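Putative potassium transport protein (Staphylococcus aureus 08BA02176, PDB 4XTT) binds the second messenger cyclic di-AMP through its RCK_C domain and probably serves as the cytosolic regulatory subunit, KtrA, of a Ktr potassium transporter. Local coordinates at the 2BA site and the interface of chains A and B. Sequence-based numbering; all coordinates share one arbitrary frame. Chains: chain A/B, Putative potassium transport protein.

Two copies of the RCK_C domain pack together, and all three contacts lie on their common surface. Contact 1 is the cyclic di-AMP (2BA) pocket, built from both chains; contact 2 is an apolar core, and contact 3 a charged rim. C-alpha centres of contacts 1 and 2 are about 15 Å apart, those of contacts 1 and 3 about 18 Å, and those of contacts 2 and 3 about 13 Å. A:Asn43 belongs to contacts 1 and 2, at the start of strand 43-49, which also supplies A:Lys48 to contact 3. That strand may therefore couple ligand binding to dimer packing.

Contact 1: the 2BA site. Residues chain A 31-32, 35-38, 42-44, 59; chain B 31-32, 35-38, 42-44, 59. With 2BA ((2R,3R,3aS,5R,7aR,9R,10R,10aS,12R,14aR)-2,9-bis(6-amino-9H-purin-9-yl)octahydro-2H,7H-difuro[3,2-d:3',2'-j][1,3,7,9,2,8 ]tetraoxadiphosphacyclododecine-3,5,10,12-tetrol 5,12-dioxide), chain C.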
loop_
_atom_site.group_PDB
_atom_site.type_symbol
_atom_site.label_atom_id
_atom_site.label_comp_id
_atom_site.label_asym_id
_atom_site.label_seq_id
_atom_site.Cartn_x
_atom_site.Cartn_y
_atom_site.Cartn_z
ATOM N N ILE A 31 11.536 -3.932 6.059
ATOM C CA ILE A 31 10.539 -4.608 5.237
ATOM C C ILE A 31 11.152 -5.011 3.895
ATOM O O ILE A 31 10.563 -5.799 3.152
ATOM C CB ILE A 31 9.266 -3.745 5.007
ATOM C CG1 ILE A 31 9.485 -2.705 3.916
ATOM C CG2 ILE A 31 8.812 -3.064 6.283
ATOM C CD1 ILE A 31 8.343 -1.690 3.815
ATOM N N ILE A 32 12.369 -4.544 3.620
ATOM C CA ILE A 32 13.079 -4.986 2.421
ATOM C C ILE A 32 13.928 -6.209 2.742
ATOM O O ILE A 32 14.228 -7.005 1.860
ATOM C CB ILE A 32 13.958 -3.859 1.811
ATOM C CG1 ILE A 32 14.284 -4.167 0.345
ATOM C CG2 ILE A 32 15.238 -3.644 2.608
ATOM C CD1 ILE A 32 15.196 -3.139 -0.302
ATOM N N ASP A 35 11.307 -8.540 2.500
ATOM C CA ASP A 35 10.889 -8.449 1.096
ATOM C C ASP A 35 9.399 -8.790 0.949
ATOM O O ASP A 35 9.009 -9.643 0.146
ATOM C CB ASP A 35 11.754 -9.361 0.229
ATOM C CG ASP A 35 11.863 -8.873 -1.205
ATOM O OD1 ASP A 35 11.652 -7.662 -1.447
ATOM O OD2 ASP A 35 12.183 -9.694 -2.089
ATOM N N ILE A 36 8.574 -8.078 1.705
ATOM C CA ILE A 36 7.210 -8.506 1.961
ATOM C C ILE A 36 6.342 -8.588 0.707
ATOM O O ILE A 36 5.718 -9.626 0.471
ATOM C CB ILE A 36 6.559 -7.586 3.019
ATOM C CG1 ILE A 36 7.241 -7.826 4.369
ATOM C CG2 ILE A 36 5.058 -7.839 3.139
ATOM C CD1 ILE A 36 6.827 -6.863 5.464
ATOM N N ARG A 37 6.299 -7.538 -0.106
ATOM C CA ARG A 37 5.430 -7.588 -1.278
ATOM C C ARG A 37 5.911 -8.599 -2.312
ATOM O O ARG A 37 5.102 -9.300 -2.927
ATOM C CB ARG A 37 5.300 -6.217 -1.925
ATOM C CG ARG A 37 4.219 -6.156 -3.003
ATOM C CD ARG A 37 3.783 -4.723 -3.217
ATOM N NE ARG A 37 4.942 -3.847 -3.322
ATOM C CZ ARG A 37 5.086 -2.715 -2.645
ATOM N NH1 ARG A 37 4.129 -2.294 -1.823
ATOM N NH2 ARG A 37 6.185 -1.993 -2.807
ATOM N N ALA A 38 7.223 -8.704 -2.481
ATOM C CA ALA A 38 7.762 -9.630 -3.465
ATOM C C ALA A 38 7.565 -11.083 -3.048
ATOM O O ALA A 38 7.507 -11.967 -3.898
ATOM C CB ALA A 38 9.241 -9.344 -3.706
ATOM N N ILE A 42 1.712 -8.815 -0.305
ATOM C CA ILE A 42 1.078 -7.936 0.670
ATOM C C ILE A 42 1.583 -6.515 0.498
ATOM O O ILE A 42 2.769 -6.302 0.244
ATOM C CB ILE A 42 1.357 -8.408 2.114
ATOM C CG1 ILE A 42 0.861 -9.840 2.314
ATOM C CG2 ILE A 42 0.710 -7.489 3.139
ATOM C CD1 ILE A 42 1.096 -10.364 3.710
ATOM N N ASN A 43 0.683 -5.545 0.628
ATOM C CA ASN A 43 1.069 -4.146 0.576
ATOM C C ASN A 43 0.987 -3.505 1.956
ATOM O O ASN A 43 -0.035 -3.609 2.642
ATOM C CB ASN A 43 0.181 -3.393 -0.407
ATOM C CG ASN A 43 0.559 -1.928 -0.538
ATOM O OD1 ASN A 43 1.731 -1.566 -0.445
ATOM N ND2 ASN A 43 -0.436 -1.078 -0.773
ATOM N N ILE A 44 2.083 -2.887 2.383
ATOM C CA ILE A 44 2.093 -2.143 3.633
ATOM C C ILE A 44 1.841 -0.672 3.316
ATOM O O ILE A 44 2.683 -0.002 2.705
ATOM C CB ILE A 44 3.420 -2.327 4.377
ATOM C CG1 ILE A 44 3.630 -3.813 4.683
ATOM C CG2 ILE A 44 3.470 -1.462 5.628
ATOM C CD1 ILE A 44 4.738 -4.086 5.642
ATOM N N PRO A 59 11.493 1.310 2.952
ATOM C CA PRO A 59 11.703 -0.129 3.135
ATOM C C PRO A 59 13.051 -0.476 3.771
ATOM O O PRO A 59 13.250 -1.632 4.131
ATOM C CB PRO A 59 11.628 -0.676 1.709
ATOM C CG PRO A 59 12.043 0.460 0.858
ATOM C CD PRO A 59 11.508 1.689 1.529
ATOM N N ILE B 31 4.349 -1.006 -12.474
ATOM C CA ILE B 31 4.717 -0.047 -11.444
ATOM C C ILE B 31 6.114 -0.347 -10.895
ATOM O O ILE B 31 6.690 0.477 -10.186
ATOM C CB ILE B 31 3.710 -0.031 -10.263
ATOM C CG1 ILE B 31 4.020 -1.150 -9.270
ATOM C CG2 ILE B 31 2.265 -0.089 -10.758
ATOM C CD1 ILE B 31 2.952 -1.331 -8.205
ATOM N N ILE B 32 6.691 -1.482 -11.280
ATOM C CA ILE B 32 8.075 -1.772 -10.929
ATOM C C ILE B 32 9.000 -1.253 -12.042
ATOM O O ILE B 32 10.185 -0.991 -11.807
ATOM C CB ILE B 32 8.323 -3.284 -10.700
ATOM C CG1 ILE B 32 9.595 -3.500 -9.879
ATOM C CG2 ILE B 32 8.429 -4.034 -12.020
ATOM C CD1 ILE B 32 9.958 -4.952 -9.681
ATOM N N ASP B 35 9.153 2.230 -11.176
ATOM C CA ASP B 35 9.852 2.244 -9.887
ATOM C C ASP B 35 9.356 3.357 -8.961
ATOM O O ASP B 35 10.144 4.136 -8.429
ATOM C CB ASP B 35 11.356 2.397 -10.115
ATOM C CG ASP B 35 12.186 1.810 -8.976
ATOM O OD1 ASP B 35 11.680 0.911 -8.259
ATOM O OD2 ASP B 35 13.343 2.261 -8.792
ATOM N N ILE B 36 8.050 3.386 -8.725
ATOM C CA ILE B 36 7.403 4.574 -8.182
ATOM C C ILE B 36 7.843 5.000 -6.773
ATOM O O ILE B 36 8.227 6.151 -6.582
ATOM C CB ILE B 36 5.877 4.384 -8.206
ATOM C CG1 ILE B 36 5.416 4.357 -9.661
ATOM C CG2 ILE B 36 5.181 5.495 -7.444
ATOM C CD1 ILE B 36 3.996 4.007 -9.842
ATOM N N ARG B 37 7.828 4.099 -5.797
ATOM C CA ARG B 37 8.158 4.525 -4.439
ATOM C C ARG B 37 9.626 4.944 -4.325
ATOM O O ARG B 37 9.955 5.858 -3.573
ATOM C CB ARG B 37 7.857 3.437 -3.408
ATOM C CG ARG B 37 7.912 3.984 -1.970
ATOM C CD ARG B 37 8.768 3.150 -1.025
ATOM N NE ARG B 37 10.081 2.840 -1.565
ATOM C CZ ARG B 37 11.190 3.525 -1.298
ATOM N NH1 ARG B 37 12.344 3.147 -1.839
ATOM N NH2 ARG B 37 11.151 4.582 -0.493
ATOM N N ALA B 38 10.503 4.265 -5.057
ATOM C CA ALA B 38 11.920 4.599 -5.014
ATOM C C ALA B 38 12.190 5.928 -5.698
ATOM O O ALA B 38 13.192 6.580 -5.422
ATOM C CB ALA B 38 12.748 3.498 -5.656
ATOM N N ILE B 42 5.922 7.564 -3.166
ATOM C CA ILE B 42 4.487 7.294 -3.220
ATOM C C ILE B 42 4.161 5.810 -3.080
ATOM O O ILE B 42 4.893 4.964 -3.594
ATOM C CB ILE B 42 3.882 7.788 -4.551
ATOM C CG1 ILE B 42 4.115 9.279 -4.727
ATOM C CG2 ILE B 42 2.395 7.511 -4.620
ATOM C CD1 ILE B 42 3.493 9.803 -6.001
ATOM N N ASN B 43 3.070 5.497 -2.386
ATOM C CA ASN B 43 2.580 4.127 -2.308
ATOM C C ASN B 43 1.301 3.933 -3.117
ATOM O O ASN B 43 0.346 4.699 -2.974
ATOM C CB ASN B 43 2.347 3.725 -0.858
ATOM C CG ASN B 43 1.825 2.312 -0.721
ATOM O OD1 ASN B 43 2.138 1.438 -1.521
ATOM N ND2 ASN B 43 1.052 2.072 0.325
ATOM N N ILE B 44 1.295 2.928 -3.988
ATOM C CA ILE B 44 0.102 2.623 -4.759
ATOM C C ILE B 44 -0.721 1.563 -4.068
ATOM O O ILE B 44 -0.294 0.420 -3.923
ATOM C CB ILE B 44 0.434 2.182 -6.192
ATOM C CG1 ILE B 44 1.016 3.366 -6.959
ATOM C CG2 ILE B 44 -0.823 1.710 -6.910
ATOM C CD1 ILE B 44 1.058 3.147 -8.435
ATOM N N PRO B 59 3.061 -5.699 -8.659
ATOM C CA PRO B 59 3.912 -4.660 -9.247
ATOM C C PRO B 59 4.491 -5.035 -10.611
ATOM O O PRO B 59 5.103 -4.182 -11.265
ATOM C CB PRO B 59 5.024 -4.493 -8.204
ATOM C CG PRO B 59 5.076 -5.804 -7.497
ATOM C CD PRO B 59 3.656 -6.289 -7.447
HETATM P P 2BA C . 8.774 -5.119 -4.982
HETATM O O1P 2BA C . 7.394 -5.437 -4.554
HETATM O O2P 2BA C . 9.145 -6.104 -6.047
HETATM O "O5'" 2BA C . 8.788 -3.653 -5.633
HETATM C "C5'" 2BA C . 10.029 -3.117 -6.128
HETATM C "C4'" 2BA C . 9.851 -1.688 -6.453
HETATM O "O4'" 2BA C . 8.630 -1.444 -7.282
HETATM C "C3'" 2BA C . 9.654 -0.930 -5.220
HETATM O "O3'" 2BA C . 10.939 -0.470 -4.718
HETATM C "C2'" 2BA C . 8.847 0.214 -5.590
HETATM O "O2'" 2BA C . 9.688 1.306 -6.058
HETATM C "C1'" 2BA C . 7.969 -0.263 -6.681
HETATM N N9 2BA C . 6.739 -0.665 -6.163
HETATM C C8 2BA C . 6.512 -1.843 -6.125
HETATM N N7 2BA C . 5.271 -2.045 -5.595
HETATM C C5 2BA C . 4.872 -0.619 -5.337
HETATM C C6 2BA C . 3.800 0.101 -4.830
HETATM N N6 2BA C . 2.684 -0.606 -4.378
HETATM N N1 2BA C . 3.793 1.442 -4.754
HETATM C C2 2BA C . 4.824 2.132 -5.171
HETATM N N3 2BA C . 5.894 1.537 -5.666
HETATM C C4 2BA C . 5.974 0.193 -5.776
HETATM P P1 2BA C . 11.124 -0.486 -3.118
HETATM O O1P1 2BA C . 10.120 0.473 -2.582
HETATM O O2P1 2BA C . 12.485 0.039 -2.808
HETATM O "O5'1" 2BA C . 10.888 -1.870 -2.348
HETATM C "C5'1" 2BA C . 11.627 -3.032 -2.690
HETATM C "C4'1" 2BA C . 10.975 -4.187 -2.035
HETATM O "O4'1" 2BA C . 10.730 -3.894 -0.597
HETATM C "C3'1" 2BA C . 9.647 -4.424 -2.620
HETATM O "O3'1" 2BA C . 9.715 -5.372 -3.715
HETATM C "C2'1" 2BA C . 8.837 -4.976 -1.547
HETATM O "O2'1" 2BA C . 9.034 -6.411 -1.505
HETATM C "C1'1" 2BA C . 9.345 -4.364 -0.307
HETATM N N91 2BA C . 8.537 -3.278 0.081
HETATM C C81 2BA C . 8.989 -2.144 0.013
HETATM N N71 2BA C . 8.079 -1.205 0.422
HETATM C C51 2BA C . 6.952 -2.156 0.749
HETATM C C61 2BA C . 5.642 -2.079 1.236
HETATM N N61 2BA C . 5.077 -0.809 1.552
HETATM N N11 2BA C . 4.894 -3.140 1.416
HETATM C C21 2BA C . 5.354 -4.355 1.148
HETATM N N31 2BA C . 6.590 -4.563 0.679
HETATM C C41 2BA C . 7.424 -3.513 0.465
HETATM O O HOH W 1 7.161 0.226 -2.597
#
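Both arginines start with CG anti to the backbone N (chi1 -170° in A:Arg37, -168° in B:Arg37), but chi2 then separates them: A:Arg37 runs on extended and bends at chi3, whereas B:Arg37 bends at chi2 and chi3. A:Arg37 thereby slips between the two adenines of cyclic di-AMP (2BA), its NH2 3.2 Å from the centroid of the five-membered 2BA ring N9-C8-N7-C5-C4, while NH1 lies over the pyrimidine ring of the other base. Its NE also salt-bridges phosphate oxygen 2BA O1P. B:Arg37 instead grips the second phosphate side-on, NE to 2BA O1P1 (2.6 Å) and NH1 to 2BA O2P1, with A:Pro59 CD over the centre of its guanidinium face. Each adenine is read along its edge by backbone: A:Ile44 N donates to 2BA N11 (3.0 Å), amino 2BA N61 donates to a lone pair of A:Ile44 O (2.8 Å), and A:Arg37 N donates to 2BA N31; chain B repeats this set. A:Ile31, with CG1 in the crowded position between N and carbonyl carbon, sets CD1 on the imidazole face of its adenine. The ribose 2'-hydroxyl 2BA O2'1 receives A:Ala38 N and donates to A:Asp35 OD1 (2.9 Å), approaching 52° out of the carboxylate plane.

Contact 2: the interface of chains A and B. Residues chain A 1-6, 9, 17, 43, 45, 72; chain B 8, 17, 45, 53, 55, 70.
Apolar packing dominates this interface of the two RCK_C copies in the deposited assembly, probably the biological dimer since both chains build the 2BA pocket; helix 3-11 of chain A lies against strands of chain B. A:Val5 is wedged in with both branches: CG1, anti to the backbone N (chi1 169°), points to B:Ile45 CG2, while CG2, beside the N, meets B:Ile70 CD1 at 3.8 Å as the two side chains slide past each other in opposite directions. A:Val5 CA rests near B:Phe53 CZ (3.8 Å), and CG2 lies at the edge of that ring, in its plane. Further along, A:Ile72 and B:Ile55 cross obliquely; each has CG1 anti to the backbone N, which brings A:Ile72 CD1 to 3.5 Å from B:Ile55 CG1. At the N-terminal end, A:Ser2 packs through carbon, its CB 3.6 Å from B:Ile17 CB.

Aromatic contacts centre on B:Tyr8, thrust out from its helix with CG anti to the backbone N (chi1 175°). A:Leu6 runs antiparallel alongside, CB 3.9 Å from B:Tyr8 CE2, and A:Ile17 crosses at about a right angle, its CD1 touching B:Tyr8 CD1.

Polar atoms are few. A:Ser2 O sits at the ring edge of B:Tyr8, in plane, but is modelled too close to the phenol oxygen to be interpreted. Within chain A, A:Ser4 OG, in the crowded position (chi1 53°), donates a weak hydrogen bond to A:Ala1 O at 3.1 Å.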
loop_
_atom_site.group_PDB
_atom_site.type_symbol
_atom_site.label_atom_id
_atom_site.label_comp_id
_atom_site.label_asym_id
_atom_site.label_seq_id
_atom_site.Cartn_x
_atom_site.Cartn_y
_atom_site.Cartn_z
ATOM N N ALA A 1 -12.669 9.139 -2.815
ATOM C CA ALA A 1 -12.173 7.863 -3.280
ATOM C C ALA A 1 -10.964 7.342 -2.534
ATOM O O ALA A 1 -10.081 6.757 -3.085
ATOM C CB ALA A 1 -11.900 7.905 -4.763
ATOM N N SER A 2 -10.963 7.570 -1.247
ATOM C CA SER A 2 -10.168 6.836 -0.295
ATOM C C SER A 2 -11.042 5.805 0.402
ATOM O O SER A 2 -10.549 4.918 1.066
ATOM C CB SER A 2 -9.518 7.807 0.680
ATOM O OG SER A 2 -10.028 7.748 1.978
ATOM N N ALA A 3 -12.346 5.944 0.209
ATOM C CA ALA A 3 -13.368 5.102 0.764
ATOM C C ALA A 3 -13.724 4.039 -0.217
ATOM O O ALA A 3 -14.190 2.997 0.154
ATOM C CB ALA A 3 -14.583 5.934 1.076
ATOM N N SER A 4 -13.479 4.319 -1.478
ATOM C CA SER A 4 -13.642 3.349 -2.496
ATOM C C SER A 4 -12.733 2.226 -2.186
ATOM O O SER A 4 -12.996 1.126 -2.538
ATOM C CB SER A 4 -13.313 3.923 -3.845
ATOM O OG SER A 4 -12.055 4.510 -3.831
ATOM N N VAL A 5 -11.651 2.504 -1.507
ATOM C CA VAL A 5 -10.731 1.455 -1.097
ATOM C C VAL A 5 -11.347 0.745 0.086
ATOM O O VAL A 5 -11.339 -0.480 0.172
ATOM C CB VAL A 5 -9.352 2.005 -0.682
ATOM C CG1 VAL A 5 -8.526 0.911 -0.011
ATOM C CG2 VAL A 5 -8.623 2.603 -1.882
ATOM N N LEU A 6 -11.906 1.531 0.994
ATOM C CA LEU A 6 -12.498 0.980 2.200
ATOM C C LEU A 6 -13.819 0.278 1.901
ATOM O O LEU A 6 -14.159 -0.712 2.544
ATOM C CB LEU A 6 -12.674 2.085 3.243
ATOM C CG LEU A 6 -13.289 1.723 4.593
ATOM C CD1 LEU A 6 -12.595 0.514 5.214
ATOM C CD2 LEU A 6 -13.135 2.921 5.511
ATOM N N LEU A 9 -13.107 -3.324 0.519
ATOM C CA LEU A 9 -12.678 -4.231 1.580
ATOM C C LEU A 9 -13.825 -4.744 2.439
ATOM O O LEU A 9 -13.772 -5.867 2.944
ATOM C CB LEU A 9 -11.649 -3.536 2.461
ATOM C CG LEU A 9 -10.329 -3.250 1.750
ATOM C CD1 LEU A 9 -9.555 -2.240 2.552
ATOM C CD2 LEU A 9 -9.516 -4.524 1.560
ATOM N N ILE A 17 -7.978 -5.478 5.438
ATOM C CA ILE A 17 -6.877 -4.736 6.050
ATOM C C ILE A 17 -6.655 -5.206 7.475
ATOM O O ILE A 17 -7.582 -5.298 8.275
ATOM C CB ILE A 17 -7.108 -3.214 6.075
ATOM C CG1 ILE A 17 -6.937 -2.629 4.684
ATOM C CG2 ILE A 17 -6.057 -2.526 6.919
ATOM C CD1 ILE A 17 -6.961 -1.106 4.664
ATOM N N ASN A 43 0.683 -5.545 0.628
ATOM C CA ASN A 43 1.069 -4.146 0.576
ATOM C C ASN A 43 0.987 -3.505 1.956
ATOM O O ASN A 43 -0.035 -3.609 2.642
ATOM C CB ASN A 43 0.181 -3.393 -0.407
ATOM C CG ASN A 43 0.559 -1.928 -0.538
ATOM O OD1 ASN A 43 1.731 -1.566 -0.445
ATOM N ND2 ASN A 43 -0.436 -1.078 -0.773
ATOM N N ILE A 45 0.671 -0.187 3.726
ATOM C CA ILE A 45 0.204 1.168 3.417
ATOM C C ILE A 45 0.902 2.181 4.319
ATOM O O ILE A 45 1.250 3.284 3.892
ATOM C CB ILE A 45 -1.333 1.283 3.580
ATOM C CG1 ILE A 45 -2.023 0.229 2.719
ATOM C CG2 ILE A 45 -1.819 2.661 3.199
ATOM C CD1 ILE A 45 -3.527 0.179 2.891
ATOM N N ILE A 72 -2.510 -4.651 3.634
ATOM C CA ILE A 72 -3.665 -4.916 2.802
ATOM C C ILE A 72 -3.285 -5.951 1.748
ATOM O O ILE A 72 -2.218 -5.866 1.136
ATOM C CB ILE A 72 -4.186 -3.599 2.185
ATOM C CG1 ILE A 72 -5.505 -3.810 1.457
ATOM C CG2 ILE A 72 -3.151 -2.972 1.260
ATOM C CD1 ILE A 72 -6.125 -2.504 1.025
ATOM N N TYR B 8 -7.122 3.324 9.454
ATOM C CA TYR B 8 -7.158 3.713 8.051
ATOM C C TYR B 8 -7.878 5.055 7.889
ATOM O O TYR B 8 -7.385 5.939 7.185
ATOM C CB TYR B 8 -7.858 2.654 7.203
ATOM C CG TYR B 8 -8.044 3.065 5.752
ATOM C CD1 TYR B 8 -7.025 2.888 4.821
ATOM C CD2 TYR B 8 -9.222 3.661 5.322
ATOM C CE1 TYR B 8 -7.190 3.266 3.500
ATOM C CE2 TYR B 8 -9.392 4.048 4.004
ATOM C CZ TYR B 8 -8.375 3.848 3.096
ATOM O OH TYR B 8 -8.549 4.237 1.782
ATOM N N ILE B 17 -5.124 10.715 0.062
ATOM C CA ILE B 17 -5.264 9.598 -0.865
ATOM C C ILE B 17 -5.956 10.092 -2.139
ATOM O O ILE B 17 -7.052 10.645 -2.088
ATOM C CB ILE B 17 -6.052 8.450 -0.229
ATOM C CG1 ILE B 17 -5.339 7.958 1.035
ATOM C CG2 ILE B 17 -6.285 7.341 -1.237
ATOM C CD1 ILE B 17 -5.944 6.727 1.654
ATOM N N ILE B 45 -1.896 1.987 -3.613
ATOM C CA ILE B 45 -2.807 1.168 -2.830
ATOM C C ILE B 45 -3.624 0.210 -3.684
ATOM O O ILE B 45 -3.791 -0.955 -3.322
ATOM C CB ILE B 45 -3.774 2.062 -2.018
ATOM C CG1 ILE B 45 -2.984 3.026 -1.128
ATOM C CG2 ILE B 45 -4.725 1.220 -1.170
ATOM C CD1 ILE B 45 -3.864 4.026 -0.400
ATOM N N PHE B 53 -11.846 -3.785 -9.361
ATOM C CA PHE B 53 -11.018 -3.160 -8.343
ATOM C C PHE B 53 -9.842 -4.065 -8.019
ATOM O O PHE B 53 -9.993 -5.080 -7.332
ATOM C CB PHE B 53 -11.835 -2.876 -7.085
ATOM C CG PHE B 53 -11.258 -1.789 -6.230
ATOM C CD1 PHE B 53 -11.603 -0.468 -6.454
ATOM C CD2 PHE B 53 -10.361 -2.085 -5.215
ATOM C CE1 PHE B 53 -11.071 0.540 -5.680
ATOM C CE2 PHE B 53 -9.827 -1.084 -4.438
ATOM C CZ PHE B 53 -10.181 0.234 -4.670
ATOM N N ILE B 55 -7.014 -4.650 -5.762
ATOM C CA ILE B 55 -6.405 -4.267 -4.496
ATOM C C ILE B 55 -4.987 -4.821 -4.448
ATOM O O ILE B 55 -4.712 -5.871 -5.034
ATOM C CB ILE B 55 -7.225 -4.771 -3.291
ATOM C CG1 ILE B 55 -6.969 -3.891 -2.075
ATOM C CG2 ILE B 55 -6.923 -6.226 -2.976
ATOM C CD1 ILE B 55 -7.387 -2.456 -2.284
ATOM N N ILE B 70 -4.836 4.500 -7.313
ATOM C CA ILE B 70 -5.150 5.111 -6.023
ATOM C C ILE B 70 -3.870 5.219 -5.169
ATOM O O ILE B 70 -3.227 4.220 -4.851
ATOM C CB ILE B 70 -6.245 4.333 -5.290
ATOM C CG1 ILE B 70 -7.428 4.104 -6.231
ATOM C CG2 ILE B 70 -6.681 5.087 -4.049
ATOM C CD1 ILE B 70 -8.583 3.357 -5.607
#

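Contact 3: the interface of chains A and B. Residues chain A 19, 48, 51, 53, 70; chain B 3, 7, 10, 14.
At this rim of the paired RCK_C (TrkA-C family) domains of the deposited assembly, probably the biological dimer, strands of chain A meet helix 3-12 of chain B. Charge pairing centres on B:Asp7, whose CG lies beside the backbone N and anti to the carbonyl carbon (chi1 -79°). A:Lys48 bends at chi3 (65°) and crosses B:Asp7 at about a right angle, forming a long salt bridge from NZ to B:Asp7 OD1 at 3.6 Å. A:Lys48 NZ also lies 4.6 Å from B:Glu10 OE1, not in contact but perhaps close enough for weak attraction.

Two acidic side chains face each other, A:Glu19 and B:Asp7, their carboxylates nearly coplanar, with OE2 turned to OD2; the modelled separation is too short to interpret. If both are ionised, A:Lys48 may temper the repulsion.

Packing rests on A:Phe53, whose CG is anti to the carbonyl carbon (chi1 -67°). Its rim is inserted between B:Asp7 and B:Glu10, with CZ 3.8 Å from B:Asp7 CB. B:Glu10 extends fully across the ring edge, its carboxylate plane almost perpendicular to the ring, and its carboxyl carbon CD lies 3.5 Å from A:Phe53 CE2.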
loop_
_atom_site.group_PDB
_atom_site.type_symbol
_atom_site.label_atom_id
_atom_site.label_comp_id
_atom_site.label_asym_id
_atom_site.label_seq_id
_atom_site.Cartn_x
_atom_site.Cartn_y
_atom_site.Cartn_z
ATOM N N GLU A 19 -3.921 -5.178 10.921
ATOM C CA GLU A 19 -2.783 -4.640 11.644
ATOM C C GLU A 19 -1.939 -5.740 12.275
ATOM O O GLU A 19 -2.466 -6.732 12.775
ATOM C CB GLU A 19 -3.253 -3.647 12.697
ATOM C CG GLU A 19 -3.461 -2.257 12.140
ATOM C CD GLU A 19 -4.032 -1.315 13.166
ATOM O OE1 GLU A 19 -3.879 -1.595 14.375
ATOM O OE2 GLU A 19 -4.591 -0.274 12.760
ATOM N N LYS A 48 2.312 2.348 12.093
ATOM C CA LYS A 48 1.955 3.166 13.254
ATOM C C LYS A 48 3.088 3.228 14.262
ATOM O O LYS A 48 3.415 2.238 14.918
ATOM C CB LYS A 48 0.708 2.648 13.963
ATOM C CG LYS A 48 -0.584 2.986 13.291
ATOM C CD LYS A 48 -1.707 3.070 14.315
ATOM C CE LYS A 48 -1.476 4.233 15.290
ATOM N NZ LYS A 48 -2.693 4.583 16.092
ATOM N N LYS A 51 1.422 6.894 18.144
ATOM C CA LYS A 51 0.062 7.141 17.686
ATOM C C LYS A 51 0.124 7.997 16.432
ATOM O O LYS A 51 -0.787 8.760 16.120
ATOM C CB LYS A 51 -0.769 7.814 18.785
ATOM C CG LYS A 51 -0.848 7.005 20.086
ATOM C CD LYS A 51 -1.390 5.583 19.878
ATOM C CE LYS A 51 -2.879 5.576 19.561
ATOM N NZ LYS A 51 -3.454 4.199 19.582
ATOM N N PHE A 53 1.325 8.056 12.112
ATOM C CA PHE A 53 1.349 7.196 10.926
ATOM C C PHE A 53 2.482 7.497 9.943
ATOM O O PHE A 53 2.537 8.582 9.355
ATOM C CB PHE A 53 0.031 7.301 10.149
ATOM C CG PHE A 53 -1.159 6.746 10.868
ATOM C CD1 PHE A 53 -1.416 5.384 10.864
ATOM C CD2 PHE A 53 -2.046 7.593 11.522
ATOM C CE1 PHE A 53 -2.529 4.874 11.512
ATOM C CE2 PHE A 53 -3.152 7.088 12.176
ATOM C CZ PHE A 53 -3.392 5.724 12.177
ATOM N N ILE A 70 0.367 -1.685 8.916
ATOM C CA ILE A 70 -0.987 -1.713 8.393
ATOM C C ILE A 70 -0.949 -2.348 7.001
ATOM O O ILE A 70 -0.441 -1.760 6.039
ATOM C CB ILE A 70 -1.599 -0.306 8.346
ATOM C CG1 ILE A 70 -1.420 0.383 9.699
ATOM C CG2 ILE A 70 -3.061 -0.377 7.970
ATOM C CD1 ILE A 70 -2.012 1.771 9.769
ATOM N N ALA B 3 -10.268 -1.866 14.725
ATOM C CA ALA B 3 -9.262 -0.865 15.020
ATOM C C ALA B 3 -8.441 -0.622 13.761
ATOM O O ALA B 3 -7.900 0.459 13.532
ATOM C CB ALA B 3 -8.377 -1.323 16.156
ATOM N N ASP B 7 -7.914 3.118 12.053
ATOM C CA ASP B 7 -6.576 3.636 11.796
ATOM C C ASP B 7 -6.462 4.059 10.341
ATOM O O ASP B 7 -5.778 5.030 10.022
ATOM C CB ASP B 7 -5.501 2.608 12.144
ATOM C CG ASP B 7 -5.221 2.536 13.638
ATOM O OD1 ASP B 7 -5.627 3.460 14.374
ATOM O OD2 ASP B 7 -4.585 1.558 14.077
ATOM N N GLU B 10 -8.303 7.353 10.084
ATOM C CA GLU B 10 -7.492 8.388 10.702
ATOM C C GLU B 10 -6.336 8.730 9.780
ATOM O O GLU B 10 -5.941 9.890 9.652
ATOM C CB GLU B 10 -6.974 7.933 12.064
ATOM C CG GLU B 10 -6.171 8.993 12.816
ATOM C CD GLU B 10 -5.675 8.479 14.150
ATOM O OE1 GLU B 10 -6.002 7.318 14.489
ATOM O OE2 GLU B 10 -4.961 9.227 14.855
ATOM N N GLU B 14 -5.284 12.434 7.487
ATOM C CA GLU B 14 -4.098 13.188 7.852
ATOM C C GLU B 14 -3.099 13.197 6.703
ATOM O O GLU B 14 -2.175 14.010 6.672
ATOM C CB GLU B 14 -3.447 12.583 9.100
ATOM C CG GLU B 14 -4.180 12.837 10.411
ATOM C CD GLU B 14 -3.416 12.305 11.616
ATOM O OE1 GLU B 14 -2.272 12.757 11.845
ATOM O OE2 GLU B 14 -3.955 11.432 12.332
#